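Local coordinates for Low molecular weight protein-tyrosine-phosphatase PtpA (Staphylococcus aureus, PDB 3ROF), which removes phosphate from phosphotyrosine in proteins and is probably secreted as an effector that counteracts host defences and supports survival inside macrophages, at residues Ser20-Ala23 against Glu24-Arg28; Gln60-Leu63 against Asn64-Ile68; Lys111-Glu114 against Phe115-Met118; Gly134-Asp137 against Met138-Ser142. All coordinates share one frame; numbering follows the deposited sequence.

Interaction 1 of 4, residues Ser20-Ala23 against Glu24-Arg28; sequences SPMA and EAIMR
Met22 and Ile26 meet one helical turn apart, side by side, with Met22 CG 3.8 Å from Ile26 CD1. Met22 CG stands opposite its own backbone N (chi1 -166°), which brings it beside Ile26, while the chain beyond bends back at chi3 toward Val135 and Tyr136. Met22 is long and flexible, Ile26 stiffer and beta-branched; both face helix 132-153, where Ile26 touches Val139. Ala23, small enough to sit close to the sheet, packs on Phe11 of strand 7-13.

The backbone supplies four i to i+4 hydrogen bonds, from Glu24 N to Ser20 O through Met27 N to Ala23 O (2.9 Å). Pro21, which has no N-H to give, fits the first turn, where it still accepts from Ala25 N.

Arg28 grips Glu24 OE2 end-on: NH2 gives it a 2.8 Å salt bridge on its anti lone pair, while NH1 approaches from above the carboxylate plane. OE1 is bonded to Ser43 OG, so both oxygens of the buried Glu24 have partners.

Ser20 OG bonds Asn16, near the presumed nucleophile Cys13. These turns belong to helix 19-33, which connects strands 7-13 and 39-45 in a beta-alpha-beta unit and follows the phosphate-binding loop of low molecular weight tyrosine phosphatases.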
ATOM      1  N   SER A  20      -3.403  -1.475   3.756  1.00  3.71           N
ATOM      2  CA  SER A  20      -2.362  -0.602   3.248  1.00  3.77           C
ATOM      3  C   SER A  20      -1.345  -0.193   4.316  1.00  4.22           C
ATOM      4  O   SER A  20      -0.185  -0.050   3.966  1.00  3.83           O
ATOM      5  CB  SER A  20      -2.921   0.593   2.473  1.00  4.30           C
ATOM      6  OG  SER A  20      -3.706   1.479   3.261  1.00  4.59           O
ATOM      7  N   PRO A  21      -1.706  -0.023   5.609  1.00  4.01           N
ATOM      8  CA  PRO A  21      -0.642   0.237   6.567  1.00  3.80           C
ATOM      9  C   PRO A  21       0.297  -0.963   6.685  1.00  4.01           C
ATOM     10  O   PRO A  21       1.509  -0.808   6.855  1.00  4.39           O
ATOM     11  CB  PRO A  21      -1.392   0.505   7.895  1.00  5.06           C
ATOM     12  CG  PRO A  21      -2.731   1.001   7.447  1.00  5.12           C
ATOM     13  CD  PRO A  21      -3.048   0.148   6.222  1.00  3.87           C
ATOM     14  N   MET A  22      -0.269  -2.174   6.662  1.00  3.86           N
ATOM     15  CA  MET A  22       0.584  -3.332   6.761  1.00  4.39           C
ATOM     16  C   MET A  22       1.599  -3.364   5.607  1.00  3.82           C
ATOM     17  O   MET A  22       2.802  -3.593   5.802  1.00  4.49           O
ATOM     18  CB  MET A  22      -0.238  -4.634   6.772  1.00  4.43           C
ATOM     19  CG  MET A  22       0.601  -5.779   7.208  1.00  4.79           C
ATOM     20  SD  MET A  22      -0.117  -7.421   6.951  1.00  5.62           S
ATOM     21  CE  MET A  22      -1.595  -7.342   7.954  1.00  7.18           C
ATOM     22  N   ALA A  23       1.093  -3.157   4.388  1.00  3.76           N
ATOM     23  CA  ALA A  23       1.940  -3.146   3.223  1.00  4.17           C
ATOM     24  C   ALA A  23       2.998  -2.031   3.291  1.00  3.95           C
ATOM     25  O   ALA A  23       4.149  -2.238   2.946  1.00  4.20           O
ATOM     26  CB  ALA A  23       1.112  -3.033   1.952  1.00  3.97           C
ATOM     27  N   GLU A  24       2.571  -0.822   3.716  1.00  3.75           N
ATOM     28  CA  GLU A  24       3.492   0.293   3.816  1.00  4.14           C
ATOM     29  C   GLU A  24       4.642  -0.064   4.731  1.00  4.57           C
ATOM     30  O   GLU A  24       5.809   0.180   4.410  1.00  4.19           O
ATOM     31  CB  GLU A  24       2.766   1.538   4.341  1.00  4.87           C
ATOM     32  CG  GLU A  24       3.688   2.668   4.670  1.00  5.62           C
ATOM     33  CD  GLU A  24       3.040   3.875   5.309  1.00  5.92           C
ATOM     34  OE1 GLU A  24       1.815   3.942   5.475  1.00  8.50           O
ATOM     35  OE2 GLU A  24       3.830   4.781   5.711  1.00  8.10           O
ATOM     36  N   ALA A  25       4.326  -0.582   5.926  1.00  4.17           N
ATOM     37  CA  ALA A  25       5.369  -0.857   6.903  1.00  5.11           C
ATOM     38  C   ALA A  25       6.325  -1.952   6.403  1.00  4.44           C
ATOM     39  O   ALA A  25       7.536  -1.855   6.573  1.00  4.96           O
ATOM     40  CB  ALA A  25       4.736  -1.260   8.214  1.00  6.56           C
ATOM     41  N   ILE A  26       5.767  -3.013   5.826  1.00  4.57           N
ATOM     42  CA  ILE A  26       6.601  -4.097   5.312  1.00  4.58           C
ATOM     43  C   ILE A  26       7.521  -3.566   4.201  1.00  4.45           C
ATOM     44  O   ILE A  26       8.700  -3.847   4.164  1.00  4.78           O
ATOM     45  CB  ILE A  26       5.731  -5.272   4.805  1.00  4.99           C
ATOM     46  CG1 ILE A  26       5.000  -5.939   5.958  1.00  5.40           C
ATOM     47  CG2 ILE A  26       6.580  -6.251   3.985  1.00  5.69           C
ATOM     48  CD1 ILE A  26       3.889  -6.851   5.528  1.00  6.39           C
ATOM     49  N   MET A  27       6.943  -2.816   3.258  0.66  4.49           N
ATOM     50  CA  MET A  27       7.693  -2.265   2.141  0.66  4.64           C
ATOM     51  C   MET A  27       8.824  -1.352   2.612  0.66  4.65           C
ATOM     52  O   MET A  27       9.968  -1.462   2.142  0.66  5.12           O
ATOM     53  CB  MET A  27       6.731  -1.492   1.226  0.66  5.76           C
ATOM     54  CG  MET A  27       7.342  -0.894  -0.024  0.66  6.24           C
ATOM     55  SD  MET A  27       7.622  -2.176  -1.247  0.66  7.77           S
ATOM     56  CE  MET A  27       7.888  -1.146  -2.702  0.66 13.73           C
ATOM     57  N   ARG A  28       8.502  -0.461   3.568  1.00  4.50           N
ATOM     58  CA  ARG A  28       9.539   0.433   4.084  1.00  4.77           C
ATOM     59  C   ARG A  28      10.697  -0.354   4.690  1.00  4.93           C
ATOM     60  O   ARG A  28      11.877  -0.051   4.438  1.00  6.03           O
ATOM     61  CB  ARG A  28       8.941   1.383   5.122  1.00  5.31           C
ATOM     62  CG  ARG A  28       9.980   2.288   5.760  1.00  7.70           C
ATOM     63  CD  ARG A  28       9.337   3.320   6.704  1.00  9.08           C
ATOM     64  NE  ARG A  28       8.507   4.236   5.932  1.00  8.35           N
ATOM     65  CZ  ARG A  28       7.182   4.329   5.992  1.00  7.23           C
ATOM     66  NH1 ARG A  28       6.492   3.703   6.920  1.00  7.29           N
ATOM     67  NH2 ARG A  28       6.560   5.080   5.108  1.00  9.78           N
TER

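Interaction 2 of 4, residues Gln60-Leu63 against Asn64-Ile68; sequences QKIL and NKHNI
The imidazole of His66 carries CG of its neighbour Lys65 over one face, 4.1 Å above the plane, and meets Ile62 O at its edge, where CD2 comes to 3.2 Å from that oxygen. Its ring also stacks with Tyr136 of helix 132-153. Ile62 and His66 lie side by side, with Ile62 CG2 near His66 CD2.

Here helix 57-65 ends in a Schellman motif. Asn67, with positive phi (56°), is the C' residue; asparagine tolerates this left-handed conformation better than most residues with a side chain. Ile68 N returns to Leu63 O at 2.9 Å in the wide bond of the motif, and Asn67 N closes the inner turn on Asn64 O. His66 N, leaving the helix, reaches Ile62 O over a longer 3.3 Å and Leu63 O only weakly.

The reversal brings Ile68 back over Leu63, their side chains crossing at about a right angle, with Leu63 CD2 3.9 Å from Ile68 CG2. Both branched chains face helix 19-33, Leu63 on Met22 and Ala25, Ile68 on Ala25 and Ile26.

The outer side is polar. Gln60 gives its NE2 to Pro55 O, while its OE1 accepts from a water at 2.8 Å; that same water accepts in turn from Asn64 ND2 at 2.9 Å.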
ATOM      1  N   GLN A  60      -1.203  -4.054  13.765  1.00  5.40           N
ATOM      2  CA  GLN A  60      -0.142  -3.790  14.728  1.00  5.83           C
ATOM      3  C   GLN A  60       0.430  -5.099  15.270  1.00  6.75           C
ATOM      4  O   GLN A  60       1.645  -5.224  15.416  1.00  6.52           O
ATOM      5  CB  GLN A  60      -0.672  -2.947  15.891  1.00  6.40           C
ATOM      6  CG  GLN A  60      -1.114  -1.564  15.477  1.00  6.01           C
ATOM      7  CD  GLN A  60      -1.346  -0.637  16.646  1.00  6.56           C
ATOM      8  OE1 GLN A  60      -0.625  -0.692  17.643  1.00  7.23           O
ATOM      9  NE2 GLN A  60      -2.379   0.202  16.543  1.00  7.28           N
ATOM     10  N   LYS A  61      -0.433  -6.077  15.562  1.00  6.13           N
ATOM     11  CA  LYS A  61       0.058  -7.314  16.123  1.00  7.18           C
ATOM     12  C   LYS A  61       0.970  -8.053  15.141  1.00  8.27           C
ATOM     13  O   LYS A  61       2.001  -8.591  15.552  1.00  8.38           O
ATOM     14  CB  LYS A  61      -1.100  -8.221  16.536  1.00  8.67           C
ATOM     15  CG  LYS A  61      -1.776  -7.775  17.806  1.00 10.28           C
ATOM     16  CD  LYS A  61      -3.010  -8.647  18.118  1.00 16.22           C
ATOM     17  CE  LYS A  61      -3.589  -8.337  19.482  1.00 40.49           C
ATOM     18  NZ  LYS A  61      -4.681  -9.307  19.787  1.00 54.95           N
ATOM     19  N   ILE A  62       0.587  -8.125  13.868  1.00  7.14           N
ATOM     20  CA  ILE A  62       1.413  -8.805  12.859  1.00  8.34           C
ATOM     21  C   ILE A  62       2.724  -8.093  12.695  1.00  6.84           C
ATOM     22  O   ILE A  62       3.764  -8.750  12.616  1.00  8.99           O
ATOM     23  CB  ILE A  62       0.732  -8.737  11.446  1.00 18.49           C
ATOM     24  CG1 ILE A  62      -0.413  -9.711  11.362  1.00 19.10           C
ATOM     25  CG2 ILE A  62       1.747  -9.004  10.303  1.00 23.57           C
ATOM     26  CD1 ILE A  62       0.036 -11.154  11.221  1.00 31.32           C
ATOM     27  N   LEU A  63       2.692  -6.765  12.625  1.00  6.70           N
ATOM     28  CA  LEU A  63       3.932  -6.040  12.459  1.00  7.42           C
ATOM     29  C   LEU A  63       4.839  -6.199  13.687  1.00  9.27           C
ATOM     30  O   LEU A  63       6.051  -6.410  13.557  1.00  8.94           O
ATOM     31  CB  LEU A  63       3.639  -4.576  12.158  1.00  7.15           C
ATOM     32  CG  LEU A  63       2.915  -4.323  10.823  1.00  5.66           C
ATOM     33  CD1 LEU A  63       2.594  -2.842  10.724  1.00  7.22           C
ATOM     34  CD2 LEU A  63       3.712  -4.825   9.614  1.00  6.24           C
ATOM     35  N   ASN A  64       4.262  -6.121  14.877  1.00  7.89           N
ATOM     36  CA  ASN A  64       5.061  -6.308  16.094  1.00  7.95           C
ATOM     37  C   ASN A  64       5.685  -7.708  16.124  1.00 10.64           C
ATOM     38  O   ASN A  64       6.831  -7.876  16.507  1.00 13.77           O
ATOM     39  CB  ASN A  64       4.196  -6.122  17.333  1.00  9.71           C
ATOM     40  CG  ASN A  64       3.825  -4.656  17.589  1.00  9.22           C
ATOM     41  OD1 ASN A  64       4.488  -3.743  17.092  1.00 11.06           O
ATOM     42  ND2 ASN A  64       2.782  -4.433  18.377  1.00 10.02           N
ATOM     43  N   LYS A  65       4.927  -8.719  15.713  1.00  9.68           N
ATOM     44  CA  LYS A  65       5.359 -10.116  15.781  1.00 11.90           C
ATOM     45  C   LYS A  65       6.605 -10.305  14.936  1.00 11.17           C
ATOM     46  O   LYS A  65       7.454 -11.115  15.244  1.00 14.86           O
ATOM     47  CB  LYS A  65       4.255 -11.034  15.234  1.00 13.67           C
ATOM     48  CG  LYS A  65       4.650 -12.487  15.122  1.00 24.06           C
ATOM     49  CD  LYS A  65       3.474 -13.333  14.653  1.00 39.22           C
ATOM     50  CE  LYS A  65       3.845 -14.810  14.588  1.00 49.52           C
ATOM     51  NZ  LYS A  65       2.654 -15.685  14.397  1.00 62.65           N
ATOM     52  N   HIS A  66       6.677  -9.555  13.833  1.00 10.87           N
ATOM     53  CA  HIS A  66       7.778  -9.670  12.865  1.00 12.66           C
ATOM     54  C   HIS A  66       8.807  -8.528  12.976  1.00 13.44           C
ATOM     55  O   HIS A  66       9.664  -8.356  12.106  1.00 13.48           O
ATOM     56  CB  HIS A  66       7.204  -9.790  11.452  1.00 11.99           C
ATOM     57  CG  HIS A  66       6.403 -11.025  11.247  1.00 11.21           C
ATOM     58  ND1 HIS A  66       6.977 -12.275  11.154  1.00 14.15           N
ATOM     59  CD2 HIS A  66       5.073 -11.211  11.120  1.00 13.58           C
ATOM     60  CE1 HIS A  66       6.026 -13.178  10.982  1.00 16.38           C
ATOM     61  NE2 HIS A  66       4.862 -12.553  10.972  1.00 13.08           N
ATOM     62  N   ASN A  67       8.709  -7.754  14.056  1.00 11.93           N
ATOM     63  CA  ASN A  67       9.649  -6.677  14.316  1.00 11.57           C
ATOM     64  C   ASN A  67       9.734  -5.672  13.166  1.00 12.39           C
ATOM     65  O   ASN A  67      10.821  -5.258  12.736  1.00 15.67           O
ATOM     66  CB  ASN A  67      11.026  -7.258  14.613  1.00 21.76           C
ATOM     67  CG  ASN A  67      11.019  -8.077  15.879  1.00 23.70           C
ATOM     68  OD1 ASN A  67      10.575  -7.606  16.914  1.00 21.59           O
ATOM     69  ND2 ASN A  67      11.448  -9.326  15.787  1.00 37.78           N
ATOM     70  N   ILE A  68       8.565  -5.244  12.712  1.00  9.37           N
ATOM     71  CA  ILE A  68       8.461  -4.275  11.631  1.00  8.64           C
ATOM     72  C   ILE A  68       7.909  -2.977  12.242  1.00  8.08           C
ATOM     73  O   ILE A  68       6.782  -2.952  12.711  1.00  8.75           O
ATOM     74  CB  ILE A  68       7.554  -4.787  10.494  1.00  6.96           C
ATOM     75  CG1 ILE A  68       8.093  -6.104   9.941  1.00  9.86           C
ATOM     76  CG2 ILE A  68       7.427  -3.737   9.414  1.00  8.61           C
ATOM     77  CD1 ILE A  68       7.109  -6.788   9.018  1.00 11.80           C
TER
HETATM   78  O   HOH W   1       1.457  -1.895  19.033  1.00 14.11           O

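Interaction 3 of 4, residues Lys111-Glu114 against Phe115-Met118; sequences KLLE and FSNM
A short 3-10 turn at residues 112-114, followed by an ST turn at Ser116, carries the chain away from the end of strand 108-111, and in it Phe115 and Ser116 fold back on Leu112 and Leu113. The turn lies on the way to the loop that holds Asp125, the presumed proton donor. Its bonds have the i to i+3 spacing of 3-10 structure: Phe115 N gives to Leu112 O at 3.1 Å, and Ser116 N to Leu113 O with the donor well above the carbonyl plane, as such a tight turn requires. Glu114 N likewise returns to Lys111 O.

Glu114 reinforces the start of the turn, its carboxylate OE2 accepting from Lys111 N at 2.9 Å through the anti lone pair. Lys111 sends its own amine to Gln92 and, in a salt bridge, to Asp122, which ties the strand end to the start of helix 92-101 and to the following loop.

Phe115 places its ring with Leu112 O at the edge, in plane, 3.6 Å from CD2. A flat, apolar group suits the place because it packs edge-to-face on Phe110 and against Leu146 of helix 132-153. Leu113 turns its CD2 methyl to Ser116 CB, 3.7 Å away, and rests on Val123 and Glu120.

Ser116 is short enough for its hydroxyl to reach the backbone N two residues on. With OG opposite the backbone N (chi1 176°), the hydroxyl lies beside the outgoing chain, also bonded to the hydroxyl of Ser141, and it accepts from Met118 N at 2.9 Å with an angle of 161° at the hydrogen.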
ATOM      1  N   LYS A 111      -2.976  -3.405  -8.870  1.00  6.66           N
ATOM      2  CA  LYS A 111      -3.336  -4.161  -7.674  1.00  6.72           C
ATOM      3  C   LYS A 111      -2.098  -4.863  -7.146  1.00  6.31           C
ATOM      4  O   LYS A 111      -1.266  -5.326  -7.905  1.00  6.29           O
ATOM      5  CB  LYS A 111      -4.415  -5.190  -7.973  1.00  7.30           C
ATOM      6  CG  LYS A 111      -5.756  -4.587  -8.263  1.00 12.38           C
ATOM      7  CD  LYS A 111      -6.791  -5.762  -8.543  1.00 17.80           C
ATOM      8  CE  LYS A 111      -8.168  -5.296  -8.921  1.00 14.55           C
ATOM      9  NZ  LYS A 111      -8.954  -6.511  -9.207  1.00 13.21           N
ATOM     10  N   LEU A 112      -2.007  -4.962  -5.816  1.00  5.28           N
ATOM     11  CA  LEU A 112      -0.894  -5.616  -5.148  1.00  5.79           C
ATOM     12  C   LEU A 112      -0.588  -6.967  -5.762  1.00  5.16           C
ATOM     13  O   LEU A 112       0.595  -7.305  -6.006  1.00  5.54           O
ATOM     14  CB  LEU A 112      -1.190  -5.770  -3.678  1.00  5.82           C
ATOM     15  CG  LEU A 112      -0.086  -6.453  -2.851  1.00  6.03           C
ATOM     16  CD1 LEU A 112       1.089  -5.548  -2.652  1.00  9.91           C
ATOM     17  CD2 LEU A 112      -0.609  -6.916  -1.504  1.00 10.58           C
ATOM     18  N   LEU A 113      -1.616  -7.791  -5.964  1.00  5.34           N
ATOM     19  CA  LEU A 113      -1.382  -9.186  -6.350  1.00  5.73           C
ATOM     20  C   LEU A 113      -1.009  -9.357  -7.825  1.00  6.53           C
ATOM     21  O   LEU A 113      -0.710 -10.479  -8.247  1.00  7.07           O
ATOM     22  CB  LEU A 113      -2.562 -10.056  -5.910  1.00  7.99           C
ATOM     23  CG  LEU A 113      -2.679 -10.181  -4.379  1.00  6.77           C
ATOM     24  CD1 LEU A 113      -3.952 -10.963  -4.048  1.00  9.77           C
ATOM     25  CD2 LEU A 113      -1.475 -10.883  -3.745  1.00 10.64           C
ATOM     26  N   GLU A 114      -0.980  -8.263  -8.585  1.00  5.75           N
ATOM     27  CA  GLU A 114      -0.383  -8.324  -9.917  1.00  7.06           C
ATOM     28  C   GLU A 114       1.120  -8.649  -9.841  1.00  6.85           C
ATOM     29  O   GLU A 114       1.687  -9.154 -10.817  1.00 10.03           O
ATOM     30  CB  GLU A 114      -0.575  -7.020 -10.684  1.00  7.90           C
ATOM     31  CG  GLU A 114      -1.979  -6.744 -11.041  1.00 11.89           C
ATOM     32  CD  GLU A 114      -2.078  -5.546 -11.931  1.00 16.48           C
ATOM     33  OE1 GLU A 114      -1.712  -5.650 -13.133  1.00 23.70           O
ATOM     34  OE2 GLU A 114      -2.475  -4.485 -11.460  1.00 13.43           O
ATOM     35  N   PHE A 115       1.717  -8.426  -8.674  1.00  6.64           N
ATOM     36  CA  PHE A 115       3.132  -8.691  -8.425  1.00  6.55           C
ATOM     37  C   PHE A 115       3.349 -10.035  -7.723  1.00  7.03           C
ATOM     38  O   PHE A 115       4.446 -10.296  -7.258  1.00  8.36           O
ATOM     39  CB  PHE A 115       3.722  -7.553  -7.632  1.00  7.59           C
ATOM     40  CG  PHE A 115       3.677  -6.244  -8.395  1.00  6.56           C
ATOM     41  CD1 PHE A 115       4.678  -5.923  -9.310  1.00  7.87           C
ATOM     42  CD2 PHE A 115       2.619  -5.344  -8.214  1.00  5.77           C
ATOM     43  CE1 PHE A 115       4.598  -4.738 -10.027  1.00  9.59           C
ATOM     44  CE2 PHE A 115       2.528  -4.180  -8.929  1.00  8.98           C
ATOM     45  CZ  PHE A 115       3.518  -3.875  -9.845  1.00  9.01           C
ATOM     46  N   SER A 116       2.323 -10.882  -7.707  1.00  6.35           N
ATOM     47  CA  SER A 116       2.341 -12.117  -6.978  1.00  7.41           C
ATOM     48  C   SER A 116       1.989 -13.296  -7.879  1.00  7.99           C
ATOM     49  O   SER A 116       1.154 -13.193  -8.786  1.00  9.97           O
ATOM     50  CB  SER A 116       1.336 -12.058  -5.824  1.00  7.19           C
ATOM     51  OG  SER A 116       1.254 -13.285  -5.135  1.00  8.36           O
ATOM     52  N   ASN A 117       2.607 -14.435  -7.572  1.00  8.12           N
ATOM     53  CA  ASN A 117       2.231 -15.687  -8.212  1.00  8.93           C
ATOM     54  C   ASN A 117       0.978 -16.319  -7.610  1.00 12.48           C
ATOM     55  O   ASN A 117       0.491 -17.329  -8.145  1.00 15.49           O
ATOM     56  CB  ASN A 117       3.383 -16.696  -8.185  1.00 12.81           C
ATOM     57  CG  ASN A 117       3.667 -17.256  -6.785  1.00 22.89           C
ATOM     58  OD1 ASN A 117       2.900 -17.051  -5.843  1.00 27.56           O
ATOM     59  ND2 ASN A 117       4.791 -17.966  -6.650  1.00 38.42           N
ATOM     60  N   MET A 118       0.470 -15.770  -6.512  1.00 12.84           N
ATOM     61  CA  MET A 118      -0.772 -16.294  -5.971  1.00 14.64           C
ATOM     62  C   MET A 118      -1.892 -16.145  -6.991  1.00 15.74           C
ATOM     63  O   MET A 118      -1.912 -15.217  -7.774  1.00 16.41           O
ATOM     64  CB  MET A 118      -1.140 -15.582  -4.662  1.00 17.00           C
ATOM     65  CG  MET A 118      -0.159 -15.851  -3.548  1.00 19.73           C
ATOM     66  SD  MET A 118      -0.565 -15.051  -1.995  1.00 16.01           S
ATOM     67  CE  MET A 118      -1.988 -16.009  -1.508  1.00 27.07           C
TER
HETATM   68  O   HOH W   2      -1.900 -12.934  -8.564  1.00  6.73           O

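Interaction 4 of 4, residues Gly134-Asp137 against Met138-Ser142; sequences GVYD and MVLSS
Leu140 lays its CD1 methyl over one face of the Tyr136 ring, a CH-pi contact 3.8 Å from CD1 to the ring centroid and 18° off the ring normal. The second methyl, CD2, reaches the rim at 3.6 Å from Tyr136 CE2. Tyr136 CG lies opposite the backbone N (chi1 177°), which stands the ring out from the helix, where Leu140 comes over its face. The broad aromatic ring suits a junction between helices: besides Leu140 it meets Ile26 of helix 19-33.

Among the smaller apolar chains, Val135 and Val139 line up one turn apart, Val135 CG1 4.5 Å from Val139 CG2. This is the inner face of helix 132-153, the long C-terminal helix of the low molecular weight phosphatase fold, packed on helix 19-33, with Val135 close to the presumed active-site residue Arg19.

Four backbone hydrogen bonds of i to i+4 spacing hold the turns, from Met138 N to Gly134 O onward; the last, Ser141 N to Asp137 O, at 139°, is more bent. Met138 CG approaches Gly134 O to 3.4 Å.

Serine hydroxyls finish the polar contacts. Ser141 OG gives to Met138 O at 2.8 Å, besides its bond to Ser116, while Ser142 OG bonds Leu112 O.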
ATOM      1  N   GLY A 134      -3.071 -13.896   6.626  1.00  6.98           N
ATOM      2  CA  GLY A 134      -3.225 -14.086   5.202  1.00  8.08           C
ATOM      3  C   GLY A 134      -2.827 -12.864   4.420  1.00  5.91           C
ATOM      4  O   GLY A 134      -2.221 -12.942   3.349  1.00  7.27           O
ATOM      5  N   VAL A 135      -3.164 -11.684   4.933  1.00  5.90           N
ATOM      6  CA  VAL A 135      -2.771 -10.428   4.294  1.00  5.83           C
ATOM      7  C   VAL A 135      -1.255 -10.282   4.292  1.00  5.70           C
ATOM      8  O   VAL A 135      -0.641  -9.920   3.280  1.00  5.46           O
ATOM      9  CB  VAL A 135      -3.476  -9.232   4.963  1.00  6.92           C
ATOM     10  CG1 VAL A 135      -2.913  -7.928   4.411  1.00  6.09           C
ATOM     11  CG2 VAL A 135      -4.996  -9.325   4.772  1.00  7.11           C
ATOM     12  N   TYR A 136      -0.647 -10.559   5.441  1.00  5.59           N
ATOM     13  CA  TYR A 136       0.814 -10.540   5.558  1.00  5.78           C
ATOM     14  C   TYR A 136       1.435 -11.438   4.502  1.00  5.05           C
ATOM     15  O   TYR A 136       2.360 -11.028   3.792  1.00  5.66           O
ATOM     16  CB  TYR A 136       1.194 -10.987   6.973  1.00  6.45           C
ATOM     17  CG  TYR A 136       2.673 -11.091   7.228  1.00  6.66           C
ATOM     18  CD1 TYR A 136       3.425  -9.981   7.553  1.00  7.72           C
ATOM     19  CD2 TYR A 136       3.303 -12.311   7.149  1.00  8.10           C
ATOM     20  CE1 TYR A 136       4.794 -10.085   7.799  1.00  8.96           C
ATOM     21  CE2 TYR A 136       4.663 -12.444   7.374  1.00 10.55           C
ATOM     22  CZ  TYR A 136       5.394 -11.335   7.711  1.00 10.85           C
ATOM     23  OH  TYR A 136       6.749 -11.490   7.954  1.00 14.66           O
ATOM     24  N   ASP A 137       0.954 -12.673   4.371  1.00  5.89           N
ATOM     25  CA  ASP A 137       1.507 -13.602   3.403  1.00  5.74           C
ATOM     26  C   ASP A 137       1.353 -13.046   1.980  1.00  6.69           C
ATOM     27  O   ASP A 137       2.262 -13.174   1.162  1.00  5.87           O
ATOM     28  CB  ASP A 137       0.831 -14.966   3.507  1.00  8.24           C
ATOM     29  CG  ASP A 137       1.129 -15.695   4.788  1.00 11.38           C
ATOM     30  OD1 ASP A 137       2.027 -15.340   5.531  1.00 11.42           O
ATOM     31  OD2 ASP A 137       0.421 -16.703   5.051  1.00 15.80           O
ATOM     32  N   MET A 138       0.212 -12.410   1.688  1.00  5.97           N
ATOM     33  CA  MET A 138      -0.002 -11.821   0.370  1.00  6.06           C
ATOM     34  C   MET A 138       0.978 -10.695   0.105  1.00  5.02           C
ATOM     35  O   MET A 138       1.578 -10.618  -0.989  1.00  5.38           O
ATOM     36  CB  MET A 138      -1.441 -11.325   0.237  1.00  5.71           C
ATOM     37  CG  MET A 138      -2.387 -12.471  -0.062  1.00  7.38           C
ATOM     38  SD  MET A 138      -4.100 -11.910  -0.027  1.00  7.63           S
ATOM     39  CE  MET A 138      -4.917 -13.275  -0.877  1.00 12.55           C
ATOM     40  N   VAL A 139       1.199  -9.804   1.073  1.00  4.93           N
ATOM     41  CA  VAL A 139       2.192  -8.753   0.867  1.00  5.80           C
ATOM     42  C   VAL A 139       3.588  -9.332   0.655  1.00  5.48           C
ATOM     43  O   VAL A 139       4.297  -8.922  -0.266  1.00  5.56           O
ATOM     44  CB  VAL A 139       2.219  -7.776   2.076  1.00  5.69           C
ATOM     45  CG1 VAL A 139       3.327  -6.733   1.875  1.00  7.04           C
ATOM     46  CG2 VAL A 139       0.880  -7.080   2.222  1.00  6.44           C
ATOM     47  N   LEU A 140       3.972 -10.325   1.450  1.00  5.31           N
ATOM     48  CA  LEU A 140       5.295 -10.922   1.263  1.00  5.57           C
ATOM     49  C   LEU A 140       5.424 -11.551  -0.116  1.00  6.10           C
ATOM     50  O   LEU A 140       6.507 -11.558  -0.712  1.00  8.61           O
ATOM     51  CB  LEU A 140       5.600 -11.959   2.348  1.00  6.81           C
ATOM     52  CG  LEU A 140       6.462 -11.419   3.477  1.00  7.71           C
ATOM     53  CD1 LEU A 140       5.810 -10.252   4.201  1.00  8.11           C
ATOM     54  CD2 LEU A 140       6.784 -12.555   4.426  1.00 11.92           C
ATOM     55  N   SER A 141       4.340 -12.075  -0.683  1.00  6.10           N
ATOM     56  CA  SER A 141       4.420 -12.726  -1.970  1.00  6.77           C
ATOM     57  C   SER A 141       4.676 -11.726  -3.099  1.00  5.73           C
ATOM     58  O   SER A 141       5.163 -12.104  -4.160  1.00  6.09           O
ATOM     59  CB  SER A 141       3.176 -13.541  -2.238  1.00  8.01           C
ATOM     60  OG  SER A 141       2.062 -12.763  -2.667  1.00  7.50           O
ATOM     61  N   SER A 142       4.344 -10.469  -2.848  1.00  5.39           N
ATOM     62  CA  SER A 142       4.460  -9.391  -3.841  1.00  5.49           C
ATOM     63  C   SER A 142       5.627  -8.439  -3.646  1.00  5.03           C
ATOM     64  O   SER A 142       5.992  -7.753  -4.598  1.00  5.11           O
ATOM     65  CB  SER A 142       3.197  -8.534  -3.832  1.00  6.43           C
ATOM     66  OG  SER A 142       2.099  -9.240  -4.327  1.00 17.25           O
TER

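Interaction 1 is the buried one, in helix 19-33 close to the centre of the chain; the other three are only partly buried. Interactions 2 and 4 both lean on it: Leu63 and Ile68 pack against Ala25 and Ile26, while Val135, Tyr136 and Val139 close on Met22 and Ile26. Tyr136 also joins interactions 2 and 4 directly through Ile62 and His66. Interaction 3 touches interaction 4 by serine hydroxyls, but not interactions 1 or 2. Chemistry follows place: regular helical bonds and a salt bridge from a buried glutamate to a partly exposed arginine in 20-28, methyl-on-ring packing in 134-142, a helix end with a water bridge in 60-68, and tight turns in 111-118.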